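Local atomic coordinates of malonyl CoA-acyl carrier protein transacylase (Bartonella henselae, PDB entry 3QAT), a protein that probably transfers the malonyl group from malonyl-CoA to the acyl carrier protein, the step that supplies malonyl units for fatty acid synthesis. Residues A[14-23]-A[51-62]; A[25-36]-A[71-82]. All coordinates share one frame; numbering follows the deposited sequence. Where two conformers were deposited one is given.

From the N terminus the chain runs through strand 6-11 of the parallel sheet into the loop that holds 14-23. Contact 1 brings 51-62 back onto this loop, after an excursion that is almost all helix. Helices 23-28 and 30-43 lie on that excursion, and contact 2 sets residues 25-36 of them against 71-82, the second half of helix 62-82. The segments alternate along the chain, so the two loops cross. The contacts also touch: M21 packs on V72, and I51 packs on F36. Together they tie the loop after the first strand to the N-terminal helices and to helix 62-82.

Contact 1 of 2, residues A[14-23]-A[51-62]; sequences QGSQLIGMGK and IFEGPADVLTLT
Q17 reaches T60 with its amide. Its CB leads to CG, which is turned between the backbone N and the carbonyl carbon (chi1 74°). Q17 CG slides past L59, 4.1 Å from L59 CG, and lies about as near T60 OG1. At CD the amide splits its work. Q17 NE2 donates to T60 OG1 at 3.0 Å, and OE1 turns back to accept from G15 N within its own loop. Both amide ends are thus engaged, which should fix the rotation of the group. T60 OG1 also donates to A56 O, one turn back in its helix.

Q14 grips the same end of 51-62. Its NE2 donates to T60 O at 3.0 Å, in the carbonyl plane and on a lone pair. Its OE1 accepts from T62 OG1, which stands above the carbonyl plane; T62 OG1 also bonds Q66. The contact fastens the loop after strand 6-11 to two short helices, 47-53 and 56-60, within the acyl transferase domain. Q14 lies near the likely nucleophile elbow, a GxSxG pattern, without touching it.

Further along, a type II turn runs from L18 to M21. Its G20 N donates to I51 O at 2.8 Å, an acceptor in the last turn of helix 47-53. I19 lays CG2 against F52 O and puts CD1 3.9 Å from A56 CB. M21 crosses I51 at about a right angle, CG to CG2 3.6 Å. K23 CD sits over one face of the F52 ring, a CH-pi contact 3.7 Å from the centroid, while M21 O lies at the ring edge, in its plane.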
loop_
_atom_site.group_PDB
_atom_site.type_symbol
_atom_site.label_atom_id
_atom_site.label_comp_id
_atom_site.label_asym_id
_atom_site.label_seq_id
_atom_site.Cartn_x
_atom_site.Cartn_y
_atom_site.Cartn_z
ATOM N N GLN A 14 -2.670 3.784 0.615
ATOM C CA GLN A 14 -3.686 4.822 0.852
ATOM C C GLN A 14 -3.522 5.422 2.247
ATOM O O GLN A 14 -3.399 4.668 3.257
ATOM C CB GLN A 14 -5.047 4.157 0.701
ATOM C CG GLN A 14 -6.235 5.107 0.921
ATOM C CD GLN A 14 -6.593 5.935 -0.318
ATOM O OE1 GLN A 14 -6.623 5.430 -1.441
ATOM N NE2 GLN A 14 -6.927 7.210 -0.097
ATOM N N GLY A 15 -3.511 6.754 2.311
ATOM C CA GLY A 15 -3.299 7.452 3.564
ATOM C C GLY A 15 -1.951 8.146 3.593
ATOM O O GLY A 15 -1.662 8.959 4.495
ATOM N N SER A 16 -1.102 7.810 2.628
ATOM C CA SER A 16 0.219 8.458 2.547
ATOM C C SER A 16 0.246 9.630 1.586
ATOM O O SER A 16 1.251 10.355 1.519
ATOM C CB SER A 16 1.318 7.426 2.164
ATOM O OG SER A 16 1.529 6.524 3.242
ATOM N N GLN A 17 -0.854 9.855 0.882
ATOM C CA GLN A 17 -0.908 10.951 -0.096
ATOM C C GLN A 17 -0.985 12.301 0.603
ATOM O O GLN A 17 -1.592 12.450 1.687
ATOM C CB GLN A 17 -2.080 10.761 -1.087
ATOM C CG GLN A 17 -3.508 11.049 -0.533
ATOM C CD GLN A 17 -4.039 9.996 0.421
ATOM O OE1 GLN A 17 -3.487 8.908 0.540
ATOM N NE2 GLN A 17 -5.131 10.339 1.117
ATOM N N LEU A 18 -0.354 13.284 -0.033
ATOM C CA LEU A 18 -0.268 14.660 0.493
ATOM C C LEU A 18 -0.241 15.589 -0.711
ATOM O O LEU A 18 0.477 15.316 -1.657
ATOM C CB LEU A 18 1.093 14.866 1.212
ATOM C CG LEU A 18 1.370 14.033 2.465
ATOM C CD1 LEU A 18 2.846 13.906 2.726
ATOM C CD2 LEU A 18 0.652 14.676 3.643
ATOM N N ILE A 19 -0.968 16.704 -0.650
ATOM C CA ILE A 19 -0.885 17.719 -1.722
ATOM C C ILE A 19 0.559 18.159 -1.875
ATOM O O ILE A 19 1.245 18.441 -0.869
ATOM C CB ILE A 19 -1.705 18.982 -1.392
ATOM C CG1 ILE A 19 -3.199 18.689 -1.489
ATOM C CG2 ILE A 19 -1.301 20.170 -2.317
ATOM C CD1 ILE A 19 -4.055 19.839 -0.846
ATOM N N GLY A 20 1.004 18.237 -3.126
ATOM C CA GLY A 20 2.374 18.660 -3.456
ATOM C C GLY A 20 3.405 17.553 -3.446
ATOM O O GLY A 20 4.576 17.783 -3.801
ATOM N N MET A 21 3.010 16.338 -3.061
ATOM C CA MET A 21 3.953 15.235 -3.089
ATOM C C MET A 21 4.563 15.077 -4.490
ATOM O O MET A 21 3.868 15.201 -5.515
ATOM C CB MET A 21 3.279 13.937 -2.612
ATOM C CG MET A 21 2.157 13.445 -3.509
ATOM S SD MET A 21 1.459 11.936 -2.770
ATOM C CE MET A 21 0.275 11.472 -4.049
ATOM N N GLY A 22 5.872 14.857 -4.513
ATOM C CA GLY A 22 6.586 14.661 -5.765
ATOM C C GLY A 22 6.936 15.928 -6.548
ATOM O O GLY A 22 7.744 15.834 -7.453
ATOM N N LYS A 23 6.370 17.093 -6.201
ATOM C CA LYS A 23 6.526 18.292 -7.051
ATOM C C LYS A 23 7.986 18.751 -7.050
ATOM O O LYS A 23 8.572 18.971 -8.119
ATOM C CB LYS A 23 5.597 19.439 -6.610
ATOM C CG LYS A 23 5.757 20.753 -7.403
ATOM C CD LYS A 23 5.322 20.577 -8.850
ATOM C CE LYS A 23 5.697 21.766 -9.715
ATOM N NZ LYS A 23 5.199 21.569 -11.101
ATOM N N ILE A 51 -2.430 15.927 -7.886
ATOM C CA ILE A 51 -1.319 15.607 -7.001
ATOM C C ILE A 51 -0.649 16.863 -6.437
ATOM O O ILE A 51 -0.429 16.950 -5.223
ATOM C CB ILE A 51 -0.284 14.714 -7.702
ATOM C CG1 ILE A 51 -0.975 13.452 -8.243
ATOM C CG2 ILE A 51 0.872 14.363 -6.748
ATOM C CD1 ILE A 51 -0.002 12.460 -8.966
ATOM N N PHE A 52 -0.347 17.823 -7.305
ATOM C CA PHE A 52 0.472 18.966 -6.881
ATOM C C PHE A 52 -0.319 20.099 -6.215
ATOM O O PHE A 52 0.244 20.825 -5.392
ATOM C CB PHE A 52 1.273 19.533 -8.057
ATOM C CG PHE A 52 2.216 18.535 -8.723
ATOM C CD1 PHE A 52 2.783 17.461 -8.014
ATOM C CD2 PHE A 52 2.577 18.723 -10.057
ATOM C CE1 PHE A 52 3.658 16.561 -8.648
ATOM C CE2 PHE A 52 3.443 17.840 -10.694
ATOM C CZ PHE A 52 3.994 16.754 -9.992
ATOM N N GLU A 53 -1.608 20.219 -6.524
ATOM C CA GLU A 53 -2.406 21.354 -6.046
ATOM C C GLU A 53 -3.723 20.991 -5.368
ATOM O O GLU A 53 -4.429 21.877 -4.839
ATOM C CB GLU A 53 -2.693 22.299 -7.204
ATOM C CG GLU A 53 -1.472 22.954 -7.809
ATOM C CD GLU A 53 -1.838 23.965 -8.885
ATOM O OE1 GLU A 53 -2.529 24.955 -8.570
ATOM O OE2 GLU A 53 -1.431 23.771 -10.044
ATOM N N GLY A 54 -4.057 19.702 -5.337
ATOM C CA GLY A 54 -5.298 19.282 -4.688
ATOM C C GLY A 54 -6.534 19.582 -5.526
ATOM O O GLY A 54 -6.439 19.703 -6.754
ATOM N N PRO A 55 -7.699 19.768 -4.879
ATOM C CA PRO A 55 -7.921 19.777 -3.421
ATOM C C PRO A 55 -7.600 18.441 -2.780
ATOM O O PRO A 55 -7.568 17.402 -3.463
ATOM C CB PRO A 55 -9.420 20.072 -3.297
ATOM C CG PRO A 55 -9.801 20.729 -4.583
ATOM C CD PRO A 55 -8.934 20.093 -5.618
ATOM N N ALA A 56 -7.326 18.462 -1.476
ATOM C CA ALA A 56 -6.992 17.234 -0.743
ATOM C C ALA A 56 -8.059 16.145 -0.887
ATOM O O ALA A 56 -7.700 14.965 -1.005
ATOM C CB ALA A 56 -6.760 17.555 0.763
ATOM N N ASP A 57 -9.335 16.525 -0.846
ATOM C CA ASP A 57 -10.395 15.510 -0.849
ATOM C C ASP A 57 -10.495 14.849 -2.221
ATOM O O ASP A 57 -10.855 13.668 -2.310
ATOM C CB ASP A 57 -11.744 15.964 -0.252
ATOM C CG ASP A 57 -12.354 17.203 -0.930
ATOM O OD1 ASP A 57 -11.771 17.770 -1.877
ATOM O OD2 ASP A 57 -13.459 17.607 -0.469
ATOM N N VAL A 58 -10.130 15.594 -3.259
ATOM C CA VAL A 58 -10.062 15.021 -4.629
ATOM C C VAL A 58 -8.874 14.088 -4.781
ATOM O O VAL A 58 -9.007 12.961 -5.313
ATOM C CB VAL A 58 -10.058 16.101 -5.704
ATOM C CG1 VAL A 58 -9.854 15.499 -7.121
ATOM C CG2 VAL A 58 -11.336 16.913 -5.630
ATOM N N LEU A 59 -7.700 14.505 -4.291
ATOM C CA LEU A 59 -6.532 13.611 -4.305
ATOM C C LEU A 59 -6.762 12.340 -3.495
ATOM O O LEU A 59 -6.248 11.276 -3.847
ATOM C CB LEU A 59 -5.306 14.354 -3.750
ATOM C CG LEU A 59 -3.992 13.574 -3.678
ATOM C CD1 LEU A 59 -3.572 13.009 -5.044
ATOM C CD2 LEU A 59 -2.871 14.446 -3.096
ATOM N N THR A 60 -7.533 12.443 -2.418
ATOM C CA THR A 60 -7.742 11.314 -1.513
ATOM C C THR A 60 -8.702 10.276 -2.115
ATOM O O THR A 60 -8.620 9.102 -1.743
ATOM C CB THR A 60 -8.198 11.861 -0.143
ATOM O OG1 THR A 60 -7.061 12.495 0.459
ATOM C CG2 THR A 60 -8.703 10.780 0.805
ATOM N N LEU A 61 -9.587 10.691 -3.032
ATOM C CA LEU A 61 -10.447 9.695 -3.713
ATOM C C LEU A 61 -9.536 8.569 -4.190
ATOM O O LEU A 61 -8.494 8.809 -4.818
ATOM C CB LEU A 61 -11.137 10.321 -4.906
ATOM C CG LEU A 61 -12.186 11.375 -4.557
ATOM C CD1 LEU A 61 -12.652 11.952 -5.875
ATOM C CD2 LEU A 61 -13.328 10.732 -3.785
ATOM N N THR A 62 -9.934 7.334 -3.883
ATOM C CA THR A 62 -9.022 6.201 -4.134
ATOM C C THR A 62 -8.647 6.031 -5.633
ATOM O O THR A 62 -7.506 5.644 -5.938
ATOM C CB THR A 62 -9.545 4.921 -3.474
ATOM O OG1 THR A 62 -8.491 3.931 -3.415
ATOM C CG2 THR A 62 -10.770 4.422 -4.207
HETATM O O HOH W 1 -4.178 13.414 2.076
#

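Contact 2 of 2, residues A[25-36]-A[71-82]; sequences LTEQFVAARMVF and AVSMAVIRVMEQ
V79 presses CG1 onto the face of the F29 ring, 3.6 Å from the centroid and 4° off the normal. This is a CH-pi contact centred on the ring. With CG1 anti to the backbone N (chi1 173°), the other branch, CG2, meets F29 CB and also touches A32 CB. I309 of helix 306-316 touches V79 too.

Residues 30-36 and 71-82, parts of helices 30-43 and 62-82, run roughly antiparallel at 146°, their axes 7.9 Å apart at the closest. Small residues allow the close approach: A32 CB and A75 CB are 3.8 Å apart. The packing is knobs-into-holes. A75 enters the hole formed by L25, A32, V35 and F36, and V35 enters that of A71, M74, A75 and R78. V35 CG1 comes to 3.4 Å from A71 O. F36 brings its edge to V72, CZ to CG2 3.8 Å.

The R78 and Q82 side is wetter. R78 lays CG against V35 CG2, 3.6 Å away, and its NH1 reaches two waters. One bridges to A31 O, the other weakly to M34 O. A third water links A31 N to Q82 OE1. The two segments share no direct hydrogen bond. Apolar side-chain contacts therefore carry the buried part, and on this border the polar groups of the two segments are joined through water.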
loop_
_atom_site.group_PDB
_atom_site.type_symbol
_atom_site.label_atom_id
_atom_site.label_comp_id
_atom_site.label_asym_id
_atom_site.label_seq_id
_atom_site.Cartn_x
_atom_site.Cartn_y
_atom_site.Cartn_z
ATOM N N LEU A 25 10.658 17.008 -6.370
ATOM C CA LEU A 25 11.467 16.009 -7.045
ATOM C C LEU A 25 11.385 16.185 -8.572
ATOM O O LEU A 25 12.405 16.062 -9.250
ATOM C CB LEU A 25 11.060 14.587 -6.625
ATOM C CG LEU A 25 12.162 13.533 -6.765
ATOM C CD1 LEU A 25 13.285 13.768 -5.720
ATOM C CD2 LEU A 25 11.582 12.116 -6.633
ATOM N N THR A 26 10.198 16.493 -9.099
ATOM C CA THR A 26 10.048 16.741 -10.542
ATOM C C THR A 26 10.804 17.976 -11.027
ATOM O O THR A 26 11.231 18.015 -12.178
ATOM C CB THR A 26 8.590 16.840 -11.039
ATOM O OG1 THR A 26 7.966 18.017 -10.525
ATOM C CG2 THR A 26 7.782 15.623 -10.656
ATOM N N GLU A 27 10.944 18.965 -10.147
ATOM C CA GLU A 27 11.693 20.192 -10.473
ATOM C C GLU A 27 13.194 19.920 -10.521
ATOM O O GLU A 27 13.917 20.555 -11.303
ATOM C CB GLU A 27 11.352 21.297 -9.466
ATOM C CG GLU A 27 9.938 21.818 -9.653
ATOM C CD GLU A 27 9.461 22.708 -8.517
ATOM O OE1 GLU A 27 10.071 22.683 -7.420
ATOM O OE2 GLU A 27 8.456 23.425 -8.728
ATOM N N GLN A 28 13.642 18.949 -9.724
ATOM C CA GLN A 28 15.061 18.632 -9.512
ATOM C C GLN A 28 15.609 17.586 -10.484
ATOM O O GLN A 28 16.796 17.609 -10.816
ATOM C CB GLN A 28 15.288 18.118 -8.082
ATOM C CG GLN A 28 15.100 19.152 -6.979
ATOM C CD GLN A 28 15.110 18.512 -5.596
ATOM O OE1 GLN A 28 14.581 17.407 -5.393
ATOM N NE2 GLN A 28 15.722 19.199 -4.638
ATOM N N PHE A 29 14.746 16.674 -10.934
ATOM C CA PHE A 29 15.178 15.547 -11.750
ATOM C C PHE A 29 14.228 15.284 -12.898
ATOM O O PHE A 29 13.003 15.085 -12.694
ATOM C CB PHE A 29 15.266 14.260 -10.899
ATOM C CG PHE A 29 16.198 14.353 -9.731
ATOM C CD1 PHE A 29 17.561 14.126 -9.909
ATOM C CD2 PHE A 29 15.714 14.652 -8.451
ATOM C CE1 PHE A 29 18.452 14.196 -8.819
ATOM C CE2 PHE A 29 16.604 14.730 -7.349
ATOM C CZ PHE A 29 17.963 14.503 -7.543
ATOM N N VAL A 30 14.778 15.256 -14.114
ATOM C CA VAL A 30 13.968 14.860 -15.270
ATOM C C VAL A 30 13.426 13.422 -15.108
ATOM O O VAL A 30 12.336 13.128 -15.592
ATOM C CB VAL A 30 14.738 15.079 -16.626
ATOM C CG1 VAL A 30 15.810 13.987 -16.848
ATOM C CG2 VAL A 30 13.758 15.162 -17.817
ATOM N N ALA A 31 14.161 12.554 -14.408
ATOM C CA ALA A 31 13.717 11.177 -14.239
ATOM C C ALA A 31 12.398 11.183 -13.470
ATOM O O ALA A 31 11.520 10.373 -13.750
ATOM C CB ALA A 31 14.758 10.342 -13.491
ATOM N N ALA A 32 12.271 12.086 -12.499
ATOM C CA ALA A 32 11.011 12.151 -11.726
ATOM C C ALA A 32 9.905 12.793 -12.547
ATOM O O ALA A 32 8.770 12.286 -12.584
ATOM C CB ALA A 32 11.237 12.926 -10.404
ATOM N N ARG A 33 10.248 13.888 -13.231
ATOM C CA ARG A 33 9.280 14.614 -14.069
ATOM C C ARG A 33 8.642 13.681 -15.107
ATOM O O ARG A 33 7.405 13.690 -15.304
ATOM C CB ARG A 33 9.980 15.802 -14.760
ATOM C CG ARG A 33 9.079 16.739 -15.558
ATOM C CD ARG A 33 9.937 17.917 -16.145
ATOM N NE ARG A 33 10.920 18.323 -15.131
ATOM C CZ ARG A 33 12.238 18.484 -15.311
ATOM N NH1 ARG A 33 12.811 18.374 -16.521
ATOM N NH2 ARG A 33 12.987 18.809 -14.260
ATOM N N MET A 34 9.464 12.841 -15.734
ATOM C CA MET A 34 8.952 11.943 -16.779
ATOM C C MET A 34 8.004 10.875 -16.251
ATOM O O MET A 34 7.111 10.469 -16.958
ATOM C CB MET A 34 10.111 11.295 -17.544
ATOM C CG MET A 34 10.837 12.292 -18.404
ATOM S SD MET A 34 12.185 11.592 -19.392
ATOM C CE MET A 34 13.207 10.816 -18.151
ATOM N N VAL A 35 8.202 10.420 -15.020
ATOM C CA VAL A 35 7.238 9.461 -14.435
ATOM C C VAL A 35 5.843 10.085 -14.358
ATOM O O VAL A 35 4.860 9.469 -14.811
ATOM C CB VAL A 35 7.710 8.972 -13.040
ATOM C CG1 VAL A 35 6.562 8.271 -12.265
ATOM C CG2 VAL A 35 8.908 8.050 -13.206
ATOM N N PHE A 36 5.739 11.313 -13.845
ATOM C CA PHE A 36 4.421 11.978 -13.775
ATOM C C PHE A 36 3.828 12.251 -15.139
ATOM O O PHE A 36 2.627 12.087 -15.335
ATOM C CB PHE A 36 4.457 13.253 -12.926
ATOM C CG PHE A 36 4.692 12.986 -11.464
ATOM C CD1 PHE A 36 3.618 12.765 -10.597
ATOM C CD2 PHE A 36 5.984 12.932 -10.941
ATOM C CE1 PHE A 36 3.854 12.502 -9.239
ATOM C CE2 PHE A 36 6.213 12.682 -9.584
ATOM C CZ PHE A 36 5.151 12.455 -8.735
ATOM N N ALA A 71 2.942 6.828 -8.561
ATOM C CA ALA A 71 3.785 7.751 -9.366
ATOM C C ALA A 71 4.899 8.341 -8.488
ATOM O O ALA A 71 6.042 8.403 -8.915
ATOM C CB ALA A 71 2.948 8.873 -9.955
ATOM N N VAL A 72 4.560 8.781 -7.275
ATOM C CA VAL A 72 5.585 9.347 -6.398
ATOM C C VAL A 72 6.650 8.290 -6.104
ATOM O O VAL A 72 7.847 8.576 -6.195
ATOM C CB VAL A 72 4.982 9.878 -5.097
ATOM C CG1 VAL A 72 6.092 10.379 -4.143
ATOM C CG2 VAL A 72 3.987 11.004 -5.419
ATOM N N SER A 73 6.230 7.068 -5.772
ATOM C CA SER A 73 7.190 6.002 -5.495
ATOM C C SER A 73 8.091 5.718 -6.698
ATOM O O SER A 73 9.321 5.603 -6.567
ATOM C CB SER A 73 6.491 4.707 -5.057
ATOM O OG SER A 73 5.972 4.803 -3.746
ATOM N N MET A 74 7.471 5.619 -7.866
ATOM C CA MET A 74 8.261 5.314 -9.091
ATOM C C MET A 74 9.168 6.475 -9.503
ATOM O O MET A 74 10.253 6.244 -10.031
ATOM C CB MET A 74 7.341 4.882 -10.240
ATOM C CG MET A 74 6.843 3.441 -10.066
ATOM S SD MET A 74 8.170 2.203 -9.852
ATOM C CE MET A 74 9.162 2.475 -11.325
ATOM N N ALA A 75 8.758 7.720 -9.228
ATOM C CA ALA A 75 9.670 8.863 -9.468
ATOM C C ALA A 75 10.936 8.696 -8.604
ATOM O O ALA A 75 12.061 8.853 -9.100
ATOM C CB ALA A 75 8.983 10.194 -9.137
ATOM N N VAL A 76 10.764 8.369 -7.327
ATOM C CA VAL A 76 11.926 8.099 -6.464
ATOM C C VAL A 76 12.788 6.952 -7.022
ATOM O O VAL A 76 14.027 7.097 -7.111
ATOM C CB VAL A 76 11.505 7.808 -5.020
ATOM C CG1 VAL A 76 12.725 7.340 -4.183
ATOM C CG2 VAL A 76 10.877 9.045 -4.409
ATOM N N ILE A 77 12.160 5.840 -7.424
ATOM C CA ILE A 77 12.914 4.704 -7.978
ATOM C C ILE A 77 13.728 5.139 -9.202
ATOM O O ILE A 77 14.919 4.788 -9.335
ATOM C CB ILE A 77 12.001 3.489 -8.333
ATOM C CG1 ILE A 77 11.375 2.857 -7.064
ATOM C CG2 ILE A 77 12.778 2.425 -9.189
ATOM C CD1 ILE A 77 12.393 2.135 -6.101
ATOM N N ARG A 78 13.086 5.880 -10.109
ATOM C CA ARG A 78 13.784 6.246 -11.343
ATOM C C ARG A 78 14.947 7.181 -11.090
ATOM O O ARG A 78 15.995 7.049 -11.745
ATOM C CB ARG A 78 12.837 6.857 -12.372
ATOM C CG ARG A 78 11.817 5.877 -12.844
ATOM C CD ARG A 78 12.358 5.048 -13.973
ATOM N NE ARG A 78 11.311 4.171 -14.502
ATOM C CZ ARG A 78 10.420 4.534 -15.436
ATOM N NH1 ARG A 78 10.395 5.765 -15.930
ATOM N NH2 ARG A 78 9.539 3.661 -15.857
ATOM N N VAL A 79 14.774 8.127 -10.166
ATOM C CA VAL A 79 15.907 8.983 -9.762
ATOM C C VAL A 79 17.052 8.147 -9.169
ATOM O O VAL A 79 18.210 8.313 -9.566
ATOM C CB VAL A 79 15.470 10.116 -8.784
ATOM C CG1 VAL A 79 16.702 10.887 -8.236
ATOM C CG2 VAL A 79 14.516 11.077 -9.467
ATOM N N MET A 80 16.735 7.224 -8.249
ATOM C CA MET A 80 17.751 6.338 -7.682
ATOM C C MET A 80 18.480 5.532 -8.760
ATOM O O MET A 80 19.720 5.412 -8.742
ATOM C CB MET A 80 17.145 5.380 -6.647
ATOM C CG MET A 80 16.606 6.103 -5.416
ATOM S SD MET A 80 15.942 4.932 -4.192
ATOM C CE MET A 80 17.412 4.324 -3.371
ATOM N N GLU A 81 17.723 4.969 -9.699
ATOM C CA GLU A 81 18.328 4.229 -10.801
ATOM C C GLU A 81 19.245 5.095 -11.662
ATOM O O GLU A 81 20.332 4.636 -12.041
ATOM C CB GLU A 81 17.265 3.519 -11.633
ATOM C CG GLU A 81 16.580 2.419 -10.828
ATOM C CD GLU A 81 15.438 1.790 -11.584
ATOM O OE1 GLU A 81 14.774 2.485 -12.394
ATOM O OE2 GLU A 81 15.196 0.590 -11.336
ATOM N N GLN A 82 18.862 6.343 -11.949
ATOM C CA GLN A 82 19.754 7.212 -12.747
ATOM C C GLN A 82 21.066 7.470 -12.004
ATOM O O GLN A 82 22.142 7.595 -12.619
ATOM C CB GLN A 82 19.091 8.549 -13.122
ATOM C CG GLN A 82 20.012 9.388 -14.006
ATOM C CD GLN A 82 19.313 10.445 -14.856
ATOM O OE1 GLN A 82 18.082 10.524 -14.919
ATOM N NE2 GLN A 82 20.122 11.271 -15.532
HETATM O O HOH W 2 12.060 8.284 -15.473
HETATM O O HOH W 3 16.942 12.764 -13.552
HETATM O O HOH W 4 8.302 7.595 -17.428
#